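CocE/NonD family hydrolase (Staphylococcus aureus subsp. aureus COL, PDB 3III) is a CocE/NonD family member of the alpha/beta-hydrolase clan that probably hydrolyses ester or amide bonds, its physiological substrate not being established. Local coordinates at residues H4-T14 and I26-E37; F67-K78 and D117-S128. All blocks are in the same frame, centred on the assembly; numbering follows the deposited sequence. Where two conformers were deposited one is given.

Contact 1. Residues H4-T14 and I26-E37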
loop_
_atom_site.group_PDB
_atom_site.type_symbol
_atom_site.label_atom_id
_atom_site.label_comp_id
_atom_site.label_asym_id
_atom_site.label_seq_id
_atom_site.Cartn_x
_atom_site.Cartn_y
_atom_site.Cartn_z
ATOM N N HIS A 4 -32.404 17.701 0.955
ATOM C CA HIS A 4 -31.224 18.465 1.250
ATOM C C HIS A 4 -29.957 17.932 0.563
ATOM O O HIS A 4 -29.027 18.686 0.379
ATOM C CB HIS A 4 -31.034 18.648 2.750
ATOM C CG HIS A 4 -30.469 17.466 3.469
ATOM N ND1 HIS A 4 -29.154 17.413 3.885
ATOM C CD2 HIS A 4 -31.067 16.351 3.959
ATOM C CE1 HIS A 4 -28.954 16.291 4.553
ATOM N NE2 HIS A 4 -30.103 15.637 4.628
ATOM N N LEU A 5 -29.977 16.664 0.146
ATOM C CA LEU A 5 -28.840 16.086 -0.537
ATOM C C LEU A 5 -28.711 16.570 -2.000
ATOM O O LEU A 5 -27.711 16.255 -2.638
ATOM C CB LEU A 5 -28.838 14.554 -0.429
ATOM C CG LEU A 5 -28.648 13.919 0.950
ATOM C CD1 LEU A 5 -28.696 12.370 0.810
ATOM C CD2 LEU A 5 -27.358 14.398 1.555
ATOM N N LEU A 6 -29.674 17.361 -2.519
ATOM C CA LEU A 6 -29.470 18.074 -3.812
ATOM C C LEU A 6 -28.725 19.403 -3.589
ATOM O O LEU A 6 -28.241 20.063 -4.553
ATOM C CB LEU A 6 -30.804 18.344 -4.555
ATOM C CG LEU A 6 -31.598 17.120 -5.036
ATOM C CD1 LEU A 6 -32.956 17.535 -5.680
ATOM C CD2 LEU A 6 -30.711 16.207 -5.975
ATOM N N GLY A 7 -28.630 19.798 -2.322
ATOM C CA GLY A 7 -27.962 21.020 -1.956
ATOM C C GLY A 7 -28.747 22.258 -2.364
ATOM O O GLY A 7 -29.886 22.188 -2.743
ATOM N N ASN A 8 -28.086 23.392 -2.313
ATOM C CA ASN A 8 -28.727 24.653 -2.547
ATOM C C ASN A 8 -28.030 25.443 -3.643
ATOM O O ASN A 8 -27.041 26.129 -3.373
ATOM C CB ASN A 8 -28.677 25.477 -1.292
ATOM C CG ASN A 8 -29.508 26.735 -1.405
ATOM O OD1 ASN A 8 -29.930 27.132 -2.504
ATOM N ND2 ASN A 8 -29.775 27.360 -0.268
ATOM N N PRO A 9 -28.564 25.382 -4.855
ATOM C CA PRO A 9 -27.863 25.998 -5.973
ATOM C C PRO A 9 -27.905 27.520 -5.971
ATOM O O PRO A 9 -27.372 28.122 -6.910
ATOM C CB PRO A 9 -28.611 25.453 -7.180
ATOM C CG PRO A 9 -29.919 24.998 -6.661
ATOM C CD PRO A 9 -29.687 24.541 -5.301
ATOM N N LYS A 10 -28.563 28.114 -4.949
ATOM C CA LYS A 10 -28.637 29.559 -4.747
ATOM C C LYS A 10 -27.399 30.124 -4.076
ATOM O O LYS A 10 -27.135 31.344 -4.160
ATOM C CB LYS A 10 -29.876 29.951 -3.903
ATOM C CG LYS A 10 -31.206 29.504 -4.518
ATOM C CD LYS A 10 -31.519 30.243 -5.833
ATOM C CE LYS A 10 -32.912 29.905 -6.368
ATOM N NZ LYS A 10 -33.279 30.707 -7.584
ATOM N N LEU A 11 -26.603 29.248 -3.474
ATOM C CA LEU A 11 -25.448 29.671 -2.716
ATOM C C LEU A 11 -24.284 29.683 -3.675
ATOM O O LEU A 11 -24.337 29.000 -4.708
ATOM C CB LEU A 11 -25.176 28.675 -1.587
ATOM C CG LEU A 11 -26.412 28.404 -0.726
ATOM C CD1 LEU A 11 -26.296 27.074 0.012
ATOM C CD2 LEU A 11 -26.629 29.590 0.218
ATOM N N THR A 12 -23.272 30.484 -3.359
ATOM C CA THR A 12 -21.967 30.442 -4.041
ATOM C C THR A 12 -21.033 29.574 -3.195
ATOM O O THR A 12 -21.047 29.641 -1.988
ATOM C CB THR A 12 -21.340 31.875 -4.261
ATOM O OG1 THR A 12 -20.377 31.809 -5.307
ATOM C CG2 THR A 12 -20.615 32.445 -3.011
ATOM N N VAL A 13 -20.239 28.742 -3.849
ATOM C CA VAL A 13 -19.228 27.962 -3.204
ATOM C C VAL A 13 -18.120 28.862 -2.626
ATOM O O VAL A 13 -17.623 29.781 -3.309
ATOM C CB VAL A 13 -18.641 26.949 -4.207
ATOM C CG1 VAL A 13 -17.363 26.313 -3.674
ATOM C CG2 VAL A 13 -19.756 25.861 -4.596
ATOM N N THR A 14 -17.721 28.538 -1.392
ATOM C CA THR A 14 -16.647 29.243 -0.684
ATOM C C THR A 14 -15.354 28.891 -1.402
ATOM O O THR A 14 -15.057 27.720 -1.667
ATOM C CB THR A 14 -16.604 28.841 0.784
ATOM O OG1 THR A 14 -17.898 29.095 1.336
ATOM C CG2 THR A 14 -15.505 29.627 1.558
ATOM N N ILE A 26 -19.361 28.029 5.562
ATOM C CA ILE A 26 -18.892 27.876 4.211
ATOM C C ILE A 26 -19.909 27.087 3.390
ATOM O O ILE A 26 -20.838 26.498 3.945
ATOM C CB ILE A 26 -17.511 27.184 4.190
ATOM C CG1 ILE A 26 -17.646 25.725 4.578
ATOM C CG2 ILE A 26 -16.551 27.930 5.144
ATOM C CD1 ILE A 26 -16.467 24.822 4.148
ATOM N N VAL A 27 -19.717 27.116 2.078
ATOM C CA VAL A 27 -20.499 26.328 1.124
ATOM C C VAL A 27 -19.477 25.491 0.318
ATOM O O VAL A 27 -18.590 26.060 -0.331
ATOM C CB VAL A 27 -21.339 27.247 0.196
ATOM C CG1 VAL A 27 -22.081 26.484 -0.879
ATOM C CG2 VAL A 27 -22.332 28.127 1.018
ATOM N N VAL A 28 -19.670 24.179 0.305
ATOM C CA VAL A 28 -18.719 23.202 -0.266
ATOM C C VAL A 28 -19.267 22.760 -1.612
ATOM O O VAL A 28 -20.461 22.542 -1.743
ATOM C CB VAL A 28 -18.501 21.961 0.704
ATOM C CG1 VAL A 28 -17.669 20.790 0.009
ATOM C CG2 VAL A 28 -17.835 22.404 1.991
ATOM N N ASP A 29 -18.373 22.615 -2.585
ATOM C CA ASP A 29 -18.713 22.076 -3.900
ATOM C C ASP A 29 -18.715 20.546 -3.800
ATOM O O ASP A 29 -17.776 19.884 -4.190
ATOM C CB ASP A 29 -17.731 22.554 -4.970
ATOM C CG ASP A 29 -16.236 22.385 -4.548
ATOM O OD1 ASP A 29 -15.839 22.493 -3.375
ATOM O OD2 ASP A 29 -15.458 22.093 -5.396
ATOM N N SER A 30 -19.765 19.980 -3.213
ATOM C CA SER A 30 -19.821 18.538 -3.044
ATOM C C SER A 30 -19.968 17.853 -4.416
ATOM O O SER A 30 -20.731 18.295 -5.248
ATOM C CB SER A 30 -20.994 18.116 -2.143
ATOM O OG SER A 30 -21.137 16.701 -2.179
ATOM N N VAL A 31 -19.223 16.781 -4.612
ATOM C CA VAL A 31 -19.253 15.939 -5.819
ATOM C C VAL A 31 -20.608 15.200 -5.960
ATOM O O VAL A 31 -21.077 14.953 -7.066
ATOM C CB VAL A 31 -18.011 14.939 -5.709
ATOM C CG1 VAL A 31 -18.168 13.675 -6.520
ATOM C CG2 VAL A 31 -16.770 15.710 -6.092
ATOM N N GLN A 32 -21.174 14.782 -4.817
ATOM C CA GLN A 32 -22.378 13.972 -4.777
ATOM C C GLN A 32 -23.640 14.804 -4.568
ATOM O O GLN A 32 -24.692 14.476 -5.071
ATOM C CB GLN A 32 -22.257 12.958 -3.621
ATOM C CG GLN A 32 -21.014 12.081 -3.753
ATOM C CD GLN A 32 -19.720 12.644 -3.153
ATOM O OE1 GLN A 32 -19.721 13.647 -2.384
ATOM N NE2 GLN A 32 -18.585 11.977 -3.500
ATOM N N TYR A 33 -23.523 15.882 -3.781
ATOM C CA TYR A 33 -24.661 16.529 -3.190
ATOM C C TYR A 33 -24.772 18.042 -3.462
ATOM O O TYR A 33 -25.396 18.775 -2.694
ATOM C CB TYR A 33 -24.655 16.301 -1.666
ATOM C CG TYR A 33 -24.482 14.847 -1.248
ATOM C CD1 TYR A 33 -25.372 13.863 -1.706
ATOM C CD2 TYR A 33 -23.441 14.454 -0.393
ATOM C CE1 TYR A 33 -25.255 12.573 -1.322
ATOM C CE2 TYR A 33 -23.332 13.148 0.029
ATOM C CZ TYR A 33 -24.209 12.205 -0.447
ATOM O OH TYR A 33 -24.097 10.884 -0.026
ATOM N N GLY A 34 -24.127 18.511 -4.507
ATOM C CA GLY A 34 -24.262 19.904 -4.936
ATOM C C GLY A 34 -23.675 20.915 -3.928
ATOM O O GLY A 34 -22.734 20.614 -3.200
ATOM N N ASN A 35 -24.232 22.124 -3.889
ATOM C CA ASN A 35 -23.733 23.135 -2.964
ATOM C C ASN A 35 -24.193 22.880 -1.520
ATOM O O ASN A 35 -25.398 22.977 -1.206
ATOM C CB ASN A 35 -24.180 24.508 -3.368
ATOM C CG ASN A 35 -23.515 24.980 -4.632
ATOM O OD1 ASN A 35 -22.619 24.318 -5.157
ATOM N ND2 ASN A 35 -24.010 26.064 -5.176
ATOM N N GLN A 36 -23.237 22.590 -0.650
ATOM C CA GLN A 36 -23.567 22.167 0.718
ATOM C C GLN A 36 -23.000 23.105 1.775
ATOM O O GLN A 36 -21.781 23.230 1.923
ATOM C CB GLN A 36 -23.024 20.752 0.946
ATOM C CG GLN A 36 -23.813 19.701 0.214
ATOM C CD GLN A 36 -25.161 19.457 0.805
ATOM O OE1 GLN A 36 -25.328 19.626 2.001
ATOM N NE2 GLN A 36 -26.144 19.080 -0.024
ATOM N N GLU A 37 -23.897 23.732 2.516
ATOM C CA GLU A 37 -23.574 24.595 3.656
ATOM C C GLU A 37 -23.151 23.777 4.888
ATOM O O GLU A 37 -23.746 22.783 5.222
ATOM C CB GLU A 37 -24.820 25.410 4.081
ATOM C CG GLU A 37 -25.512 26.209 3.019
ATOM C CD GLU A 37 -27.003 26.574 3.357
ATOM O OE1 GLU A 37 -27.967 25.870 2.881
ATOM O OE2 GLU A 37 -27.194 27.591 4.067
HETATM O O HOH W 1 -27.457 14.996 -4.873
HETATM O O HOH W 2 -26.804 22.399 -5.391
#
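T14 and V27 hold one end of this contact with two hydrogen bonds. T14 N donates to V27 O at 2.8 Å, in the carbonyl plane and on a lone pair. V27 N returns a bond to T14 OG1, also 2.8 Å long. It can do so because OG1 lies anti to the carbonyl carbon (chi1 -56°), on the side of V27. Near the middle, N8 N donates to N35 O at 2.9 Å. At the other end the amide of Q36 grips the 3-10 turn. Its NE2 reaches H4 O over 2.9 Å, within the amide plane, and gives its other N-H to Y33 O. One water joins L5 O to Q32 O and another joins L6 O to N35 N.

The partner of the N-terminal loop is a beta hairpin. Strands 22-30 and 36-47 pair through V28 and Q36, and strand 22-30 is the outermost strand at this end of the sheet. The loop 4-14 runs along the hairpin turn and this edge.

Carbon contacts fill in between the bonds. L5 CD2 sits over one face of the Y33 ring, 4.0 Å from its centroid, a CH-pi contact. Q32 CB covers the opposite face. V13 CG2 comes to 3.3 Å from N35 OD1, the two side chains crossing at about a right angle.

Further out, H4 O also accepts from G7 N, which closes the 3-10 turn. N8 OD1 takes K10 N in an Asx turn. The D29 carboxylate turns to S101, and the side chain of T12 lies about 5 Å from a bound nickel ion.

Contact 2. Residues F67-K78 and D117-S128. With PLM (palmitic acid), chain G.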
loop_
_atom_site.group_PDB
_atom_site.type_symbol
_atom_site.label_atom_id
_atom_site.label_comp_id
_atom_site.label_asym_id
_atom_site.label_seq_id
_atom_site.Cartn_x
_atom_site.Cartn_y
_atom_site.Cartn_z
ATOM N N PHE A 67 -22.379 14.274 16.661
ATOM C CA PHE A 67 -22.234 13.517 15.429
ATOM C C PHE A 67 -21.098 12.543 15.493
ATOM O O PHE A 67 -20.117 12.764 16.219
ATOM C CB PHE A 67 -22.005 14.498 14.257
ATOM C CG PHE A 67 -23.112 15.508 14.112
ATOM C CD1 PHE A 67 -24.292 15.187 13.429
ATOM C CD2 PHE A 67 -23.024 16.741 14.722
ATOM C CE1 PHE A 67 -25.328 16.084 13.319
ATOM C CE2 PHE A 67 -24.042 17.672 14.622
ATOM C CZ PHE A 67 -25.231 17.342 13.949
ATOM N N PRO A 68 -21.184 11.454 14.719
ATOM C CA PRO A 68 -19.970 10.646 14.583
ATOM C C PRO A 68 -18.879 11.432 13.869
ATOM O O PRO A 68 -19.161 12.305 13.017
ATOM C CB PRO A 68 -20.452 9.435 13.714
ATOM C CG PRO A 68 -21.555 10.021 12.899
ATOM C CD PRO A 68 -22.268 10.985 13.831
ATOM N N VAL A 69 -17.627 11.095 14.181
ATOM C CA VAL A 69 -16.493 11.826 13.688
ATOM C C VAL A 69 -15.579 10.963 12.783
ATOM O O VAL A 69 -15.185 9.867 13.176
ATOM C CB VAL A 69 -15.633 12.340 14.800
ATOM C CG1 VAL A 69 -14.399 13.081 14.195
ATOM C CG2 VAL A 69 -16.472 13.200 15.775
ATOM N N VAL A 70 -15.344 11.465 11.578
ATOM C CA VAL A 70 -14.421 10.887 10.618
ATOM C C VAL A 70 -13.134 11.704 10.706
ATOM O O VAL A 70 -13.178 12.930 10.661
ATOM C CB VAL A 70 -14.961 10.953 9.180
ATOM C CG1 VAL A 70 -13.908 10.382 8.175
ATOM C CG2 VAL A 70 -16.343 10.187 9.054
HETATM N N MSE A 71 -11.991 11.042 10.889
HETATM C CA MSE A 71 -10.707 11.752 11.061
HETATM C C MSE A 71 -9.635 11.203 10.155
HETATM O O MSE A 71 -9.658 10.001 9.831
HETATM C CB MSE A 71 -10.226 11.595 12.495
HETATM C CG MSE A 71 -9.002 12.477 12.818
HETATM SE SE MSE A 71 -8.586 12.336 14.762
HETATM C CE MSE A 71 -10.192 13.237 15.464
ATOM N N SER A 72 -8.767 12.086 9.642
ATOM C CA SER A 72 -7.538 11.658 9.006
ATOM C C SER A 72 -6.395 12.541 9.472
ATOM O O SER A 72 -6.577 13.743 9.885
ATOM C CB SER A 72 -7.639 11.661 7.473
ATOM O OG SER A 72 -7.600 12.988 6.972
ATOM N N ALA A 73 -5.181 11.989 9.387
ATOM C CA ALA A 73 -3.979 12.726 9.826
ATOM C C ALA A 73 -2.734 12.384 8.997
ATOM O O ALA A 73 -2.447 11.229 8.699
ATOM C CB ALA A 73 -3.723 12.492 11.283
ATOM N N ASP A 74 -1.959 13.425 8.672
ATOM C CA ASP A 74 -0.746 13.304 7.923
ATOM C C ASP A 74 0.115 14.552 8.148
ATOM O O ASP A 74 -0.219 15.434 8.923
ATOM C CB ASP A 74 -1.082 13.134 6.428
ATOM C CG ASP A 74 -1.908 14.244 5.920
ATOM O OD1 ASP A 74 -1.365 15.350 5.777
ATOM O OD2 ASP A 74 -3.125 14.034 5.768
ATOM N N THR A 75 1.264 14.558 7.509
ATOM C CA THR A 75 2.164 15.691 7.520
ATOM C C THR A 75 2.308 16.376 6.159
ATOM O O THR A 75 3.264 17.091 5.910
ATOM C CB THR A 75 3.526 15.284 8.056
ATOM O OG1 THR A 75 4.067 14.240 7.265
ATOM C CG2 THR A 75 3.459 14.856 9.536
ATOM N N TYR A 76 1.331 16.176 5.281
ATOM C CA TYR A 76 1.369 16.755 3.933
ATOM C C TYR A 76 0.762 18.157 3.800
ATOM O O TYR A 76 0.965 18.796 2.786
ATOM C CB TYR A 76 0.654 15.820 2.963
ATOM C CG TYR A 76 1.275 14.474 2.757
ATOM C CD1 TYR A 76 2.611 14.217 3.041
ATOM C CD2 TYR A 76 0.556 13.468 2.133
ATOM C CE1 TYR A 76 3.162 12.948 2.751
ATOM C CE2 TYR A 76 1.132 12.224 1.823
ATOM C CZ TYR A 76 2.409 11.977 2.124
ATOM O OH TYR A 76 2.955 10.722 1.802
ATOM N N GLY A 77 0.058 18.651 4.825
ATOM C CA GLY A 77 -0.617 19.928 4.736
ATOM C C GLY A 77 -2.119 19.724 4.849
ATOM O O GLY A 77 -2.720 19.107 3.982
ATOM N N LYS A 78 -2.719 20.243 5.928
ATOM C CA LYS A 78 -4.166 20.132 6.165
ATOM C C LYS A 78 -5.004 21.087 5.279
ATOM O O LYS A 78 -6.242 20.873 5.160
ATOM C CB LYS A 78 -4.495 20.372 7.627
ATOM C CG LYS A 78 -4.329 21.837 8.094
ATOM C CD LYS A 78 -4.871 22.036 9.515
ATOM C CE LYS A 78 -4.747 23.450 10.018
ATOM N NZ LYS A 78 -5.497 24.442 9.171
ATOM N N ASP A 117 -24.377 13.840 7.824
ATOM C CA ASP A 117 -24.392 14.054 9.276
ATOM C C ASP A 117 -23.282 13.334 9.989
ATOM O O ASP A 117 -23.501 12.695 11.046
ATOM C CB ASP A 117 -25.751 13.669 9.905
ATOM C CG ASP A 117 -26.921 14.449 9.257
ATOM O OD1 ASP A 117 -26.848 15.673 9.380
ATOM O OD2 ASP A 117 -27.853 13.849 8.635
ATOM N N TYR A 118 -22.086 13.512 9.458
ATOM C CA TYR A 118 -20.824 13.193 10.113
ATOM C C TYR A 118 -20.050 14.508 10.312
ATOM O O TYR A 118 -20.270 15.508 9.604
ATOM C CB TYR A 118 -19.929 12.288 9.277
ATOM C CG TYR A 118 -20.324 10.873 9.216
ATOM C CD1 TYR A 118 -19.705 9.916 10.037
ATOM C CD2 TYR A 118 -21.341 10.448 8.343
ATOM C CE1 TYR A 118 -20.088 8.596 9.988
ATOM C CE2 TYR A 118 -21.721 9.093 8.294
ATOM C CZ TYR A 118 -21.114 8.195 9.147
ATOM O OH TYR A 118 -21.466 6.897 9.090
ATOM N N VAL A 119 -19.168 14.510 11.276
ATOM C CA VAL A 119 -18.155 15.548 11.397
ATOM C C VAL A 119 -16.871 15.015 10.707
ATOM O O VAL A 119 -16.609 13.835 10.750
ATOM C CB VAL A 119 -17.903 15.943 12.881
ATOM C CG1 VAL A 119 -16.574 16.733 13.058
ATOM C CG2 VAL A 119 -19.097 16.721 13.445
ATOM N N VAL A 120 -16.123 15.885 10.001
ATOM C CA VAL A 120 -14.799 15.547 9.492
ATOM C C VAL A 120 -13.718 16.398 10.174
ATOM O O VAL A 120 -13.799 17.644 10.177
ATOM C CB VAL A 120 -14.701 15.630 7.939
ATOM C CG1 VAL A 120 -13.256 15.355 7.471
ATOM C CG2 VAL A 120 -15.699 14.618 7.224
ATOM N N VAL A 121 -12.702 15.732 10.752
ATOM C CA VAL A 121 -11.579 16.464 11.384
ATOM C C VAL A 121 -10.358 16.146 10.588
ATOM O O VAL A 121 -10.080 14.973 10.296
ATOM C CB VAL A 121 -11.324 16.076 12.861
ATOM C CG1 VAL A 121 -10.082 16.802 13.391
ATOM C CG2 VAL A 121 -12.586 16.300 13.754
ATOM N N LYS A 122 -9.635 17.190 10.184
ATOM C CA LYS A 122 -8.405 17.029 9.376
ATOM C C LYS A 122 -7.254 17.470 10.237
ATOM O O LYS A 122 -7.223 18.610 10.690
ATOM C CB LYS A 122 -8.466 17.881 8.094
ATOM C CG LYS A 122 -7.244 17.737 7.216
ATOM C CD LYS A 122 -7.274 16.387 6.430
ATOM C CE LYS A 122 -5.841 15.916 6.199
ATOM N NZ LYS A 122 -5.690 14.599 5.653
ATOM N N VAL A 123 -6.314 16.565 10.470
ATOM C CA VAL A 123 -5.241 16.751 11.433
ATOM C C VAL A 123 -3.920 16.960 10.702
ATOM O O VAL A 123 -3.543 16.165 9.831
ATOM C CB VAL A 123 -5.089 15.535 12.384
ATOM C CG1 VAL A 123 -3.947 15.788 13.382
ATOM C CG2 VAL A 123 -6.421 15.276 13.070
ATOM N N ALA A 124 -3.251 18.060 11.061
ATOM C CA ALA A 124 -1.851 18.263 10.754
ATOM C C ALA A 124 -1.016 17.700 11.900
ATOM O O ALA A 124 -1.028 18.228 13.003
ATOM C CB ALA A 124 -1.559 19.744 10.528
ATOM N N LEU A 125 -0.279 16.609 11.639
ATOM C CA LEU A 125 0.524 15.968 12.679
ATOM C C LEU A 125 1.747 16.828 12.974
ATOM O O LEU A 125 2.058 17.810 12.248
ATOM C CB LEU A 125 0.890 14.512 12.325
ATOM C CG LEU A 125 -0.343 13.587 12.315
ATOM C CD1 LEU A 125 -0.099 12.264 11.496
ATOM C CD2 LEU A 125 -0.777 13.306 13.721
ATOM N N ARG A 126 2.411 16.462 14.063
ATOM C CA ARG A 126 3.582 17.192 14.562
ATOM C C ARG A 126 4.602 17.372 13.435
ATOM O O ARG A 126 4.892 16.443 12.669
ATOM C CB ARG A 126 4.232 16.444 15.701
ATOM C CG ARG A 126 5.322 17.221 16.416
ATOM C CD ARG A 126 6.015 16.371 17.475
ATOM N NE ARG A 126 5.118 15.963 18.551
ATOM C CZ ARG A 126 5.199 16.359 19.817
ATOM N NH1 ARG A 126 6.164 17.187 20.224
ATOM N NH2 ARG A 126 4.322 15.909 20.708
ATOM N N GLY A 127 5.174 18.576 13.397
ATOM C CA GLY A 127 6.154 18.964 12.374
ATOM C C GLY A 127 5.579 19.561 11.094
ATOM O O GLY A 127 6.335 20.067 10.243
ATOM N N SER A 128 4.258 19.472 10.939
ATOM C CA SER A 128 3.567 19.988 9.785
ATOM C C SER A 128 2.636 21.124 10.180
ATOM O O SER A 128 2.211 21.263 11.325
ATOM C CB SER A 128 2.792 18.871 9.058
ATOM O OG SER A 128 1.629 18.496 9.797
HETATM C C1 PLM G . 1.770 9.455 -1.208
HETATM O O1 PLM G . 1.569 9.273 -0.009
HETATM O O2 PLM G . 1.349 8.597 -2.004
HETATM C C2 PLM G . 2.535 10.663 -1.644
HETATM C C3 PLM G . 2.488 10.875 -3.147
HETATM C C4 PLM G . 3.116 12.176 -3.647
HETATM C C5 PLM G . 2.786 12.506 -5.133
HETATM C C6 PLM G . 3.807 13.400 -5.888
HETATM C C7 PLM G . 3.326 14.651 -6.664
HETATM C C8 PLM G . 3.117 14.520 -8.197
HETATM O O HOH W 3 -9.937 14.247 7.471
HETATM O O HOH W 4 -2.761 17.123 7.324
HETATM O O HOH W 5 -0.246 18.495 7.609
#
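K122 and D74 form a buried salt bridge on one face of a parallel strand pair. The lysine starts with CG anti to the backbone N (chi1 -179°), then bends about CB-CG (chi2 76°) and again about CG-CD, which brings its end across to strand 67-74. NZ meets D74 OD2 at 2.6 Å, nearly head-on to the C-O bond. It also donates to S72 OG at 2.8 Å, and S107 is a third partner. A water links S72 OG to V121 O.

Beneath this group the strands run parallel with regular bonds, such as V119 N to P68 O (2.8 Å). The bond from D74 N to V123 O is weak. The opposite face is apolar: V69 CG1 packs on V121 CG2 at 3.7 Å, and selenomethionine M71 lies beside V121 and V123. Near the strand starts, P68 CG sits over a face of the Y118 ring.

Strand 119-124 lies between 53-60 and 67-74, the swapped order of the alpha/beta-hydrolase fold. At the end of strand 67-74, D74 OD1 accepts Y76 N with its anti lone pair, an Asx turn. Y76 OH then donates to O1 of the palmitic acid at 2.7 Å, and S169 also bonds this ligand.

The lysine probably keeps D74 ionised, and the same carboxylate shapes the turn that leads to the ligand-binding Y76.

In the fold
Both contacts belong to the same mixed sheet, but at different depths. Contact 1 lies at the surface, its centre about 33 Å from the centre of the chain, and joins an irregular N-terminal loop to the hairpin at the sheet edge. Contact 2 is buried, its centre about 20 Å from the centre of the chain, and pairs two inner strands. The centres of the two contacts are about 21 Å apart and they do not touch. Scattered bonds, side chains standing in for backbone groups and bridging waters hold contact 1. Contact 2 rests on continuous parallel pairing, branched apolar side chains and an internal salt bridge. Contact 2 leads at one end to the palmitic acid, while contact 1 has a nickel ion nearby.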